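Local coordinates for homoprotocatechuate 2,3-dioxygenase (Brevibacterium fuscum, PDB 4Z6M), which cleaves the aromatic ring of the catechol homoprotocatechuate between carbons 2 and 3 in an iron(II)-dependent extradiol reaction, incorporating both atoms of molecular oxygen, at residues Val177-Gln182 / Pro281-Asn286; Pro161-Gly166 / Gly186-Ala191; Ile15-Tyr20 / Glu57-His62; Ala78-Thr83 / Glu127-Thr132. The protein carries 1 engineered substitution. All coordinates share one frame; numbering follows the deposited sequence.

Interaction 1: residues Val177-Gln182 / Pro281-Asn286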
loop_
_atom_site.group_PDB
_atom_site.type_symbol
_atom_site.label_atom_id
_atom_site.label_comp_id
_atom_site.label_asym_id
_atom_site.label_seq_id
_atom_site.Cartn_x
_atom_site.Cartn_y
_atom_site.Cartn_z
ATOM N N VAL A 177 19.313 15.542 -19.739
ATOM C CA VAL A 177 18.129 14.887 -20.277
ATOM C C VAL A 177 18.109 13.439 -19.843
ATOM O O VAL A 177 19.129 12.752 -19.868
ATOM C CB VAL A 177 18.059 15.014 -21.810
ATOM C CG1 VAL A 177 16.920 14.190 -22.392
ATOM C CG2 VAL A 177 17.894 16.488 -22.164
ATOM N N THR A 178 16.937 13.003 -19.427
ATOM C CA THR A 178 16.712 11.627 -19.011
ATOM C C THR A 178 15.902 10.892 -20.028
ATOM O O THR A 178 16.297 9.819 -20.437
ATOM C CB THR A 178 16.034 11.614 -17.631
ATOM O OG1 THR A 178 14.870 12.447 -17.673
ATOM C CG2 THR A 178 16.989 12.123 -16.611
ATOM N N GLU A 179 14.752 11.426 -20.411
ATOM C CA GLU A 179 13.890 10.794 -21.400
ATOM C C GLU A 179 13.357 11.816 -22.393
ATOM O O GLU A 179 13.323 13.011 -22.108
ATOM C CB GLU A 179 12.722 10.089 -20.714
ATOM C CG GLU A 179 13.181 9.103 -19.633
ATOM C CD GLU A 179 12.189 7.993 -19.348
ATOM O OE1 GLU A 179 11.511 7.579 -20.281
ATOM O OE2 GLU A 179 12.104 7.508 -18.182
ATOM N N ASP A 180 12.938 11.343 -23.558
ATOM C CA ASP A 180 12.308 12.204 -24.557
ATOM C C ASP A 180 11.378 11.409 -25.444
ATOM O O ASP A 180 11.356 10.165 -25.386
ATOM C CB ASP A 180 13.344 13.023 -25.326
ATOM C CG ASP A 180 14.228 12.229 -26.237
ATOM O OD1 ASP A 180 14.302 11.009 -26.169
ATOM O OD2 ASP A 180 14.942 12.874 -27.011
ATOM N N ILE A 181 10.580 12.151 -26.214
ATOM C CA ILE A 181 9.664 11.544 -27.164
ATOM C C ILE A 181 9.947 12.145 -28.533
ATOM O O ILE A 181 9.935 13.366 -28.679
ATOM C CB ILE A 181 8.186 11.803 -26.774
ATOM C CG1 ILE A 181 7.841 11.105 -25.461
ATOM C CG2 ILE A 181 7.229 11.362 -27.880
ATOM C CD1 ILE A 181 6.463 11.427 -24.916
ATOM N N GLN A 182 10.158 11.278 -29.518
ATOM C CA GLN A 182 10.436 11.687 -30.899
ATOM C C GLN A 182 9.631 10.851 -31.864
ATOM O O GLN A 182 9.039 9.853 -31.475
ATOM C CB GLN A 182 11.927 11.523 -31.214
ATOM C CG GLN A 182 12.831 12.379 -30.365
ATOM C CD GLN A 182 14.271 12.322 -30.808
ATOM O OE1 GLN A 182 14.575 12.222 -32.007
ATOM N NE2 GLN A 182 15.162 12.438 -29.863
ATOM N N PRO A 281 21.432 6.161 -18.291
ATOM C CA PRO A 281 21.018 5.895 -19.663
ATOM C C PRO A 281 19.793 6.706 -20.048
ATOM O O PRO A 281 18.814 6.727 -19.322
ATOM C CB PRO A 281 20.694 4.399 -19.652
ATOM C CG PRO A 281 21.457 3.826 -18.508
ATOM C CD PRO A 281 21.526 4.922 -17.479
ATOM N N THR A 282 19.858 7.377 -21.187
ATOM C CA THR A 282 18.719 8.114 -21.677
ATOM C C THR A 282 17.750 7.145 -22.373
ATOM O O THR A 282 18.126 6.065 -22.855
ATOM C CB THR A 282 19.146 9.198 -22.648
ATOM O OG1 THR A 282 19.804 8.568 -23.748
ATOM C CG2 THR A 282 20.090 10.146 -21.981
ATOM N N ILE A 283 16.490 7.509 -22.387
ATOM C CA ILE A 283 15.459 6.692 -23.018
ATOM C C ILE A 283 14.667 7.567 -23.998
ATOM O O ILE A 283 14.157 8.604 -23.611
ATOM C CB ILE A 283 14.487 6.112 -21.973
ATOM C CG1 ILE A 283 15.235 5.329 -20.870
ATOM C CG2 ILE A 283 13.467 5.217 -22.661
ATOM C CD1 ILE A 283 14.397 4.936 -19.665
ATOM N N THR A 284 14.551 7.138 -25.247
ATOM C CA THR A 284 13.734 7.813 -26.249
ATOM C C THR A 284 12.556 6.928 -26.628
ATOM O O THR A 284 12.731 5.752 -26.968
ATOM C CB THR A 284 14.536 8.110 -27.513
ATOM O OG1 THR A 284 15.628 8.999 -27.198
ATOM C CG2 THR A 284 13.656 8.770 -28.585
ATOM N N TRP A 285 11.355 7.474 -26.517
ATOM C CA TRP A 285 10.127 6.790 -26.920
ATOM C C TRP A 285 9.635 7.331 -28.243
ATOM O O TRP A 285 9.782 8.528 -28.518
ATOM C CB TRP A 285 9.038 7.032 -25.894
ATOM C CG TRP A 285 9.342 6.541 -24.510
ATOM C CD1 TRP A 285 10.238 7.076 -23.630
ATOM C CD2 TRP A 285 8.770 5.398 -23.845
ATOM N NE1 TRP A 285 10.238 6.370 -22.440
ATOM C CE2 TRP A 285 9.354 5.332 -22.551
ATOM C CE3 TRP A 285 7.804 4.448 -24.198
ATOM C CZ2 TRP A 285 9.008 4.357 -21.629
ATOM C CZ3 TRP A 285 7.470 3.465 -23.259
ATOM C CH2 TRP A 285 8.062 3.456 -21.998
ATOM N N ASN A 286 8.989 6.476 -29.031
ATOM C CA ASN A 286 8.314 6.945 -30.238
ATOM C C ASN A 286 6.981 7.564 -29.868
ATOM O O ASN A 286 6.246 7.013 -29.040
ATOM C CB ASN A 286 8.086 5.790 -31.198
ATOM C CG ASN A 286 7.607 6.261 -32.546
ATOM O OD1 ASN A 286 6.401 6.319 -32.796
ATOM N ND2 ASN A 286 8.542 6.580 -33.432
HETATM O O HOH W 1 16.786 8.107 -17.806
#
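Thr-284 OG1 donates to Asp-180 OD1 at 2.6 Å, where the carboxylate oxygen offers its syn lone pair. The bond fastens a parallel beta pair in which 283-286, which follows strand 265-270 in the chain, is added beside strand 177-182 and is the outermost strand of that sheet within the chain. OG1 of Thr-284 stands anti to its own carbonyl carbon (chi1 -62°), and the methyl CG2, anti to the backbone N, rests 4.1 Å from Gln-182 CG. The other oxygen, Asp-180 OD2, is met by Gln-182 NE2 from above the carboxylate plane and forms a salt bridge with Arg-167, so the carboxylate is held at both oxygens.

Four backbone bonds join the two strands, among them Trp-285 N to Asp-180 O at 2.9 Å. Where the loop at Pro-281 leads into the strand, a water donates to both Thr-178 O and Pro-281 O. The sheet face carrying Glu-179, Ile-283 and Trp-285 has its own polar tie. Tyr-273 OH and Ser-251 N hold Glu-179 OE2, while the carboxylate plane is turned only 9° from that of the indole. Trp-285 NE1 thus reaches Glu-179 OE1 from the ring edge, at 2.8 Å.

Interaction 2: residues Pro161-Gly166 / Gly186-Ala191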
loop_
_atom_site.group_PDB
_atom_site.type_symbol
_atom_site.label_atom_id
_atom_site.label_comp_id
_atom_site.label_asym_id
_atom_site.label_seq_id
_atom_site.Cartn_x
_atom_site.Cartn_y
_atom_site.Cartn_z
ATOM N N PRO A 161 7.325 25.985 -27.944
ATOM C CA PRO A 161 7.019 25.500 -29.320
ATOM C C PRO A 161 8.134 24.690 -29.975
ATOM O O PRO A 161 7.833 23.854 -30.827
ATOM C CB PRO A 161 6.725 26.786 -30.097
ATOM C CG PRO A 161 7.379 27.859 -29.287
ATOM C CD PRO A 161 7.279 27.448 -27.848
ATOM N N ASP A 162 9.396 24.950 -29.615
ATOM C CA ASP A 162 10.564 24.307 -30.236
ATOM C C ASP A 162 11.315 23.533 -29.157
ATOM O O ASP A 162 12.090 24.108 -28.387
ATOM C CB ASP A 162 11.456 25.400 -30.868
ATOM C CG ASP A 162 12.654 24.845 -31.648
ATOM O OD1 ASP A 162 13.091 23.690 -31.394
ATOM O OD2 ASP A 162 13.201 25.617 -32.475
ATOM N N VAL A 163 11.116 22.215 -29.089
ATOM C CA VAL A 163 11.692 21.464 -27.968
ATOM C C VAL A 163 13.217 21.349 -28.068
ATOM O O VAL A 163 13.894 21.591 -27.085
ATOM C CB VAL A 163 10.959 20.134 -27.750
ATOM C CG1 VAL A 163 11.612 19.335 -26.629
ATOM C CG2 VAL A 163 9.486 20.421 -27.438
ATOM N N PRO A 164 13.773 21.027 -29.256
ATOM C CA PRO A 164 15.222 20.962 -29.342
ATOM C C PRO A 164 15.928 22.259 -28.956
ATOM O O PRO A 164 16.986 22.220 -28.315
ATOM C CB PRO A 164 15.468 20.582 -30.805
ATOM C CG PRO A 164 14.244 19.797 -31.161
ATOM C CD PRO A 164 13.128 20.540 -30.486
ATOM N N ARG A 165 15.364 23.397 -29.336
ATOM C CA ARG A 165 15.964 24.681 -28.998
ATOM C C ARG A 165 16.008 24.875 -27.487
ATOM O O ARG A 165 17.037 25.283 -26.926
ATOM C CB ARG A 165 15.184 25.819 -29.649
ATOM C CG ARG A 165 15.738 27.210 -29.364
ATOM C CD ARG A 165 14.951 28.248 -30.131
ATOM N NE ARG A 165 15.566 29.572 -30.003
ATOM C CZ ARG A 165 15.121 30.560 -29.229
ATOM N NH1 ARG A 165 14.014 30.440 -28.503
ATOM N NH2 ARG A 165 15.796 31.705 -29.198
ATOM N N GLY A 166 14.897 24.564 -26.827
ATOM C CA GLY A 166 14.850 24.662 -25.373
ATOM C C GLY A 166 15.739 23.662 -24.674
ATOM O O GLY A 166 16.369 23.982 -23.675
ATOM N N GLY A 186 12.063 12.969 -37.417
ATOM C CA GLY A 186 13.001 13.926 -36.852
ATOM C C GLY A 186 12.360 14.956 -35.943
ATOM O O GLY A 186 13.009 15.951 -35.582
ATOM N N THR A 187 11.098 14.739 -35.581
ATOM C CA THR A 187 10.397 15.686 -34.696
ATOM C C THR A 187 10.564 15.272 -33.249
ATOM O O THR A 187 10.427 14.095 -32.927
ATOM C CB THR A 187 8.903 15.783 -35.062
ATOM O OG1 THR A 187 8.799 16.248 -36.414
ATOM C CG2 THR A 187 8.151 16.740 -34.115
ATOM N N THR A 188 10.841 16.242 -32.378
ATOM C CA THR A 188 10.827 16.035 -30.925
ATOM C C THR A 188 9.561 16.652 -30.343
ATOM O O THR A 188 9.228 17.801 -30.656
ATOM C CB THR A 188 12.090 16.623 -30.262
ATOM O OG1 THR A 188 13.245 15.991 -30.802
ATOM C CG2 THR A 188 12.067 16.420 -28.758
ATOM N N TYR A 189 8.864 15.881 -29.510
ATOM C CA TYR A 189 7.612 16.293 -28.924
ATOM C C TYR A 189 7.726 16.683 -27.449
ATOM O O TYR A 189 6.865 17.428 -26.966
ATOM C CB TYR A 189 6.572 15.193 -29.074
ATOM C CG TYR A 189 6.252 14.902 -30.510
ATOM C CD1 TYR A 189 7.005 13.998 -31.260
ATOM C CD2 TYR A 189 5.216 15.573 -31.156
ATOM C CE1 TYR A 189 6.695 13.764 -32.592
ATOM C CE2 TYR A 189 4.912 15.329 -32.472
ATOM C CZ TYR A 189 5.659 14.425 -33.197
ATOM O OH TYR A 189 5.351 14.208 -34.515
ATOM N N ALA A 190 8.735 16.163 -26.736
ATOM C CA ALA A 190 8.841 16.382 -25.308
ATOM C C ALA A 190 10.202 15.913 -24.846
ATOM O O ALA A 190 10.780 15.009 -25.448
ATOM C CB ALA A 190 7.743 15.641 -24.576
ATOM N N ALA A 191 10.711 16.527 -23.793
ATOM C CA ALA A 191 11.954 16.123 -23.166
ATOM C C ALA A 191 11.875 16.384 -21.667
ATOM O O ALA A 191 11.196 17.312 -21.228
ATOM C CB ALA A 191 13.131 16.881 -23.750
HETATM O O HOH W 2 9.718 20.523 -31.069
#
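Val-163, in the first turn of helix 163-172, lies over Thr-188 at the start of strand 188-194, their CA atoms 6.2 Å apart. Within this contact the first turn of the helix, Val-163 and Pro-164, does the touching. The arrangement belongs to the beta-alpha-beta-beta-beta module of the vicinal oxygen chelate fold, in which one helix covers a face of the curved sheet.

Val-163 is the centre of the contact. Its CB points at the strand, and CG1, anti to the backbone N (chi1 177°), lies 3.6 Å from Thr-188 CG2 and 4.1 Å from Ala-191 CB. The second branch, CG2, settles near the backbone of Tyr-189, with Tyr-189 O at 4.0 Å. The side chains of Val-163 and Thr-188 cross at about a right angle, whereas Pro-164 slides past Thr-188 in the opposite direction and brings its ring atom CG to 3.9 Å from Thr-188 CB. Ala-190 points away from the helix, its side chain about 10 Å from the iron(II) ion.

The polar link is indirect: one water accepts from Val-163 N at 3.0 Å and donates to Thr-188 O at 2.8 Å. Arg-324 also donates to Thr-188 O. Behind the contact, Asp-162 is the N-cap, its OD1 accepting from Arg-165 N. The chemistry thus divides in two: methyl and ring carbons supply the direct touch, while a water joins a first-turn amide, which has no acceptor earlier in the helix, to the carbonyl of the strand.

Interaction 3: residues Ile15-Tyr20 / Glu57-His62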
loop_
_atom_site.group_PDB
_atom_site.type_symbol
_atom_site.label_atom_id
_atom_site.label_comp_id
_atom_site.label_asym_id
_atom_site.label_seq_id
_atom_site.Cartn_x
_atom_site.Cartn_y
_atom_site.Cartn_z
ATOM N N ILE A 15 22.739 24.601 -10.054
ATOM C CA ILE A 15 21.348 24.465 -9.648
ATOM C C ILE A 15 21.181 23.158 -8.865
ATOM O O ILE A 15 21.563 22.079 -9.339
ATOM C CB ILE A 15 20.417 24.489 -10.865
ATOM C CG1 ILE A 15 20.502 25.849 -11.588
ATOM C CG2 ILE A 15 18.986 24.144 -10.471
ATOM C CD1 ILE A 15 20.072 25.774 -13.047
ATOM N N LEU A 16 20.566 23.252 -7.688
ATOM C CA LEU A 16 20.276 22.063 -6.881
ATOM C C LEU A 16 19.031 21.302 -7.341
ATOM O O LEU A 16 19.048 20.069 -7.439
ATOM C CB LEU A 16 20.095 22.468 -5.426
ATOM C CG LEU A 16 21.272 23.122 -4.715
ATOM C CD1 LEU A 16 20.800 23.718 -3.392
ATOM C CD2 LEU A 16 22.387 22.090 -4.521
ATOM N N ARG A 17 17.934 22.028 -7.537
ATOM C CA ARG A 17 16.606 21.425 -7.659
ATOM C C ARG A 17 15.596 22.503 -7.932
ATOM O O ARG A 17 15.814 23.675 -7.595
ATOM C CB ARG A 17 16.173 20.677 -6.388
ATOM C CG ARG A 17 16.222 21.529 -5.120
ATOM C CD ARG A 17 15.394 20.896 -4.027
ATOM N NE ARG A 17 15.491 21.575 -2.736
ATOM C CZ ARG A 17 14.488 21.680 -1.866
ATOM N NH1 ARG A 17 14.687 22.261 -0.691
ATOM N NH2 ARG A 17 13.293 21.197 -2.152
ATOM N N CYS A 18 14.455 22.097 -8.463
ATOM C CA CYS A 18 13.261 22.916 -8.342
ATOM C C CYS A 18 12.925 23.135 -6.876
ATOM O O CYS A 18 13.139 22.262 -6.035
ATOM C CB CYS A 18 12.081 22.303 -9.078
ATOM S SG CYS A 18 11.493 20.732 -8.448
ATOM N N ALA A 19 12.440 24.325 -6.564
ATOM C CA ALA A 19 12.195 24.678 -5.153
ATOM C C ALA A 19 10.807 25.214 -4.852
ATOM O O ALA A 19 10.209 24.832 -3.853
ATOM C CB ALA A 19 13.227 25.660 -4.652
ATOM N N TYR A 20 10.300 26.142 -5.669
ATOM C CA TYR A 20 8.919 26.594 -5.479
ATOM C C TYR A 20 8.414 27.233 -6.746
ATOM O O TYR A 20 9.207 27.644 -7.593
ATOM C CB TYR A 20 8.772 27.568 -4.272
ATOM C CG TYR A 20 9.237 29.002 -4.512
ATOM C CD1 TYR A 20 10.536 29.386 -4.229
ATOM C CD2 TYR A 20 8.357 29.969 -4.983
ATOM C CE1 TYR A 20 10.966 30.698 -4.428
ATOM C CE2 TYR A 20 8.783 31.273 -5.189
ATOM C CZ TYR A 20 10.084 31.632 -4.932
ATOM O OH TYR A 20 10.461 32.945 -5.161
ATOM N N GLU A 57 7.660 17.129 3.776
ATOM C CA GLU A 57 9.072 16.897 4.094
ATOM C C GLU A 57 9.983 18.106 3.868
ATOM O O GLU A 57 11.198 18.004 4.004
ATOM C CB GLU A 57 9.602 15.679 3.319
ATOM C CG GLU A 57 8.901 14.401 3.691
ATOM C CD GLU A 57 9.499 13.161 3.038
ATOM O OE1 GLU A 57 10.240 13.322 2.041
ATOM O OE2 GLU A 57 9.172 12.053 3.547
ATOM N N GLU A 58 9.400 19.246 3.514
ATOM C CA GLU A 58 10.213 20.415 3.172
ATOM C C GLU A 58 10.741 21.140 4.402
ATOM O O GLU A 58 10.056 21.234 5.412
ATOM C CB GLU A 58 9.388 21.382 2.332
ATOM C CG GLU A 58 10.209 22.526 1.753
ATOM C CD GLU A 58 11.396 22.011 0.964
ATOM O OE1 GLU A 58 11.179 21.634 -0.229
ATOM O OE2 GLU A 58 12.531 21.965 1.507
ATOM N N PHE A 59 11.958 21.670 4.308
ATOM C CA PHE A 59 12.524 22.517 5.369
ATOM C C PHE A 59 12.719 23.975 4.925
ATOM O O PHE A 59 12.850 24.854 5.769
ATOM C CB PHE A 59 13.850 21.967 5.934
ATOM C CG PHE A 59 15.013 22.147 5.013
ATOM C CD1 PHE A 59 15.252 21.243 3.988
ATOM C CD2 PHE A 59 15.851 23.235 5.131
ATOM C CE1 PHE A 59 16.292 21.449 3.106
ATOM C CE2 PHE A 59 16.919 23.416 4.256
ATOM C CZ PHE A 59 17.118 22.526 3.240
ATOM N N ILE A 60 12.767 24.239 3.615
ATOM C CA ILE A 60 12.814 25.638 3.154
ATOM C C ILE A 60 11.425 26.228 3.326
ATOM O O ILE A 60 10.453 25.522 3.615
ATOM C CB ILE A 60 13.329 25.801 1.698
ATOM C CG1 ILE A 60 12.321 25.316 0.643
ATOM C CG2 ILE A 60 14.697 25.141 1.536
ATOM C CD1 ILE A 60 12.669 25.795 -0.760
ATOM N N HIS A 61 11.319 27.550 3.198
ATOM C CA HIS A 61 10.131 28.218 3.695
ATOM C C HIS A 61 8.846 27.774 3.001
ATOM O O HIS A 61 7.802 27.665 3.624
ATOM C CB HIS A 61 10.303 29.720 3.549
ATOM C CG HIS A 61 9.182 30.520 4.117
ATOM N ND1 HIS A 61 8.161 31.014 3.342
ATOM C CD2 HIS A 61 8.952 30.971 5.370
ATOM C CE1 HIS A 61 7.343 31.735 4.088
ATOM N NE2 HIS A 61 7.795 31.710 5.327
ATOM N N HIS A 62 8.915 27.504 1.694
ATOM C CA HIS A 62 7.723 27.135 0.956
ATOM C C HIS A 62 8.090 26.430 -0.350
ATOM O O HIS A 62 9.208 26.548 -0.845
ATOM C CB HIS A 62 6.881 28.357 0.647
ATOM C CG HIS A 62 7.639 29.416 -0.083
ATOM N ND1 HIS A 62 8.171 30.516 0.549
ATOM C CD2 HIS A 62 7.980 29.529 -1.386
ATOM C CE1 HIS A 62 8.805 31.259 -0.332
ATOM N NE2 HIS A 62 8.713 30.677 -1.515
#
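Tyr-20 meets His-62 along nearly its whole length. Tyr-20 CB lies 3.6 Å from His-62 CD2 and just as near His-62 O, a buried carbonyl oxygen with no polar partner in the model. Tyr-20 CG touches His-62 CD2 at 3.4 Å, and farther out the Tyr-20 ring receives His-62 NE2 over its centre, 3.3 Å above the plane. This is a T-shaped pair, the imidazole edge on the phenol face, with planes at 80°. At the tip, OH bonds to Glu-127 and Arg-117. His-62 is also held by a bond between its ND1 and His-61 ND1.

The loop is tied a second time by a salt bridge. Extended Arg-17 and bent Glu-58 (chi2 55°) meet tip to tip, end-on: Arg-17 NH2 binds Glu-58 OE1 at 2.9 Å and NH1 binds OE2 at 3.1 Å. Phe-59 N and Ile-60 N also donate to OE2, which gives it three donors. Arg-17 NH1 forms a further salt bridge with Asp-277 of a neighbouring subunit. Between the two ties, Ile-60 CD1 packs on Ala-19 CB.

Ala-19 and Tyr-20 both face Ala-78, a classic beta bulge in strand 15-25. The loop 57-62 connects strands 50-54 and 64-68, and its Phe-59 and Ile-60 touch Arg-80 of strand 73-81.

Interaction 4: residues Ala78-Thr83 / Glu127-Thr132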
loop_
_atom_site.group_PDB
_atom_site.type_symbol
_atom_site.label_atom_id
_atom_site.label_comp_id
_atom_site.label_asym_id
_atom_site.label_seq_id
_atom_site.Cartn_x
_atom_site.Cartn_y
_atom_site.Cartn_z
ATOM N N ALA A 78 10.972 28.767 -9.468
ATOM C CA ALA A 78 12.198 29.033 -8.737
ATOM C C ALA A 78 12.997 27.770 -8.545
ATOM O O ALA A 78 12.449 26.719 -8.153
ATOM C CB ALA A 78 11.897 29.656 -7.376
ATOM N N PHE A 79 14.305 27.901 -8.770
ATOM C CA PHE A 79 15.280 26.852 -8.529
ATOM C C PHE A 79 16.250 27.322 -7.463
ATOM O O PHE A 79 16.701 28.466 -7.489
ATOM C CB PHE A 79 16.062 26.569 -9.807
ATOM C CG PHE A 79 15.201 26.118 -10.947
ATOM C CD1 PHE A 79 14.906 24.789 -11.130
ATOM C CD2 PHE A 79 14.660 27.035 -11.838
ATOM C CE1 PHE A 79 14.102 24.360 -12.176
ATOM C CE2 PHE A 79 13.850 26.620 -12.904
ATOM C CZ PHE A 79 13.560 25.277 -13.060
ATOM N N ARG A 80 16.537 26.446 -6.500
ATOM C CA ARG A 80 17.572 26.739 -5.521
ATOM C C ARG A 80 18.942 26.397 -6.081
ATOM O O ARG A 80 19.106 25.376 -6.755
ATOM C CB ARG A 80 17.311 26.023 -4.209
ATOM C CG ARG A 80 18.062 26.641 -3.047
ATOM C CD ARG A 80 17.751 26.024 -1.701
ATOM N NE ARG A 80 18.359 26.817 -0.661
ATOM C CZ ARG A 80 18.751 26.383 0.528
ATOM N NH1 ARG A 80 18.580 25.127 0.906
ATOM N NH2 ARG A 80 19.335 27.230 1.347
ATOM N N VAL A 81 19.899 27.275 -5.825
ATOM C CA VAL A 81 21.286 27.089 -6.223
ATOM C C VAL A 81 22.172 26.767 -5.020
ATOM O O VAL A 81 21.760 26.933 -3.864
ATOM C CB VAL A 81 21.825 28.299 -7.005
ATOM C CG1 VAL A 81 21.032 28.492 -8.257
ATOM C CG2 VAL A 81 21.834 29.575 -6.171
ATOM N N ARG A 82 23.373 26.278 -5.287
ATOM C CA ARG A 82 24.170 25.637 -4.226
ATOM C C ARG A 82 24.737 26.625 -3.217
ATOM O O ARG A 82 24.832 26.299 -2.042
ATOM C CB ARG A 82 25.304 24.817 -4.819
ATOM C CG ARG A 82 26.088 24.036 -3.763
ATOM C CD ARG A 82 27.059 23.041 -4.362
ATOM N NE ARG A 82 26.335 21.947 -4.995
ATOM C CZ ARG A 82 25.788 20.921 -4.336
ATOM N NH1 ARG A 82 25.929 20.794 -3.020
ATOM N NH2 ARG A 82 25.139 19.981 -5.012
ATOM N N THR A 83 25.111 27.823 -3.670
ATOM C CA THR A 83 25.806 28.790 -2.807
ATOM C C THR A 83 25.295 30.189 -3.121
ATOM O O THR A 83 24.755 30.439 -4.212
ATOM C CB THR A 83 27.332 28.800 -3.032
ATOM O OG1 THR A 83 27.621 29.294 -4.338
ATOM C CG2 THR A 83 27.937 27.433 -2.886
ATOM N N GLU A 127 13.367 32.000 -11.320
ATOM C CA GLU A 127 14.085 32.580 -10.188
ATOM C C GLU A 127 15.217 31.645 -9.753
ATOM O O GLU A 127 15.047 30.431 -9.748
ATOM C CB GLU A 127 13.165 32.834 -8.986
ATOM C CG GLU A 127 13.897 33.486 -7.808
ATOM C CD GLU A 127 12.995 33.788 -6.624
ATOM O OE1 GLU A 127 12.285 34.842 -6.650
ATOM O OE2 GLU A 127 12.989 32.967 -5.679
ATOM N N PHE A 128 16.342 32.233 -9.372
ATOM C CA PHE A 128 17.446 31.540 -8.733
ATOM C C PHE A 128 17.721 32.206 -7.401
ATOM O O PHE A 128 17.831 33.439 -7.307
ATOM C CB PHE A 128 18.680 31.606 -9.612
ATOM C CG PHE A 128 18.468 30.996 -10.961
ATOM C CD1 PHE A 128 18.622 29.632 -11.136
ATOM C CD2 PHE A 128 18.004 31.764 -12.022
ATOM C CE1 PHE A 128 18.370 29.043 -12.360
ATOM C CE2 PHE A 128 17.755 31.183 -13.253
ATOM C CZ PHE A 128 17.943 29.824 -13.422
ATOM N N PHE A 129 17.836 31.383 -6.367
ATOM C CA PHE A 129 18.105 31.888 -5.010
ATOM C C PHE A 129 18.885 30.818 -4.251
ATOM O O PHE A 129 18.769 29.625 -4.582
ATOM C CB PHE A 129 16.804 32.221 -4.270
ATOM C CG PHE A 129 16.039 30.996 -3.836
ATOM C CD1 PHE A 129 15.151 30.390 -4.700
ATOM C CD2 PHE A 129 16.291 30.400 -2.598
ATOM C CE1 PHE A 129 14.505 29.219 -4.334
ATOM C CE2 PHE A 129 15.633 29.235 -2.227
ATOM C CZ PHE A 129 14.742 28.650 -3.091
ATOM N N PHE A 130 19.651 31.249 -3.248
ATOM C CA PHE A 130 20.194 30.351 -2.224
ATOM C C PHE A 130 19.512 30.574 -0.862
ATOM O O PHE A 130 18.987 29.624 -0.258
ATOM C CB PHE A 130 21.706 30.506 -2.070
ATOM C CG PHE A 130 22.238 29.758 -0.895
ATOM C CD1 PHE A 130 22.435 28.396 -0.972
ATOM C CD2 PHE A 130 22.428 30.404 0.321
ATOM C CE1 PHE A 130 22.867 27.695 0.133
ATOM C CE2 PHE A 130 22.876 29.717 1.420
ATOM C CZ PHE A 130 23.086 28.359 1.330
ATOM N N GLU A 131 19.501 31.820 -0.381
ATOM C CA GLU A 131 19.009 32.122 0.965
ATOM C C GLU A 131 17.509 31.877 1.086
ATOM O O GLU A 131 16.722 32.353 0.284
ATOM C CB GLU A 131 19.287 33.592 1.342
ATOM C CG GLU A 131 20.754 34.019 1.308
ATOM C CD GLU A 131 20.999 35.513 1.518
ATOM O OE1 GLU A 131 20.090 36.395 1.335
ATOM O OE2 GLU A 131 22.169 35.796 1.871
ATOM N N THR A 132 17.126 31.135 2.129
ATOM C CA THR A 132 15.729 30.890 2.433
ATOM C C THR A 132 15.563 30.632 3.933
ATOM O O THR A 132 16.448 30.054 4.577
ATOM C CB THR A 132 15.135 29.738 1.581
ATOM O OG1 THR A 132 13.754 29.529 1.933
ATOM C CG2 THR A 132 15.903 28.456 1.761
#
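Phe-129 lays its ring beneath Arg-80, whose CA sits over the ring face in a CH-pi contact, 4.3 Å from the centroid. CG of Phe-129 lies between its own backbone N and carbonyl carbon (chi1 73°), and at the ring's edge Ala-78 CB comes within 4.0 Å of Phe-129 CE1. Arg-80 CG, in turn, lies 3.6 Å from Phe-129 CE2. The ring of Phe-128, on the other face of this parallel beta pair, is met at its edge by Val-81 CG1, 3.9 Å from Phe-128 CD1.

Between the two faces, Phe-79 N donates to Glu-127 O and Val-81 N to Phe-129 O, whereas the bond from Phe-129 N to Phe-79 O is weak. Past the strand ends, the extended Arg-80 side chain turns a backbone oxygen into a polar anchor. Arg-80 NE and NH2 grip Phe-130 O side-on, each at 2.9 Å, and both bonds lie close to the guanidinium plane. Thr-132 CG2 stands over one guanidinium face, 3.5 Å above the plane and toward its rim, and the Phe-130 ring makes an off-centre cation-pi contact, its centroid 4.7 Å from Arg-80 CZ. NH1 forms salt bridges with Asp-277 and Asp-279 of a neighbouring subunit, so the same arginine serves loop and interface.

In the N-terminal sheet, strands 73-81 and 125-129 lie side by side between strands 15-25 and 115-119. Helix 84-96 covers the face carrying Phe-128.

From the N terminus, interaction 3 comes first, closing the excursion from strand 15-25 through helix 28-38 to the loop at 57-62. Interaction 4 follows in series, bringing the chain back from helix 84-96 and two strands. Strands 15-25 and 73-81 are neighbours, and the contacts touch there through Leu-16 N and Arg-80 O, 2.7 Å apart. In the second module, interactions 2 and 1 cross, since segment 177-182 falls between 161-166 and 186-191, while 281-286 arrives after strand 265-270. Strand 176-182 joins them, paired with both 188-194 and 283-286. Interactions 1, 3 and 4 all reach a neighbouring subunit.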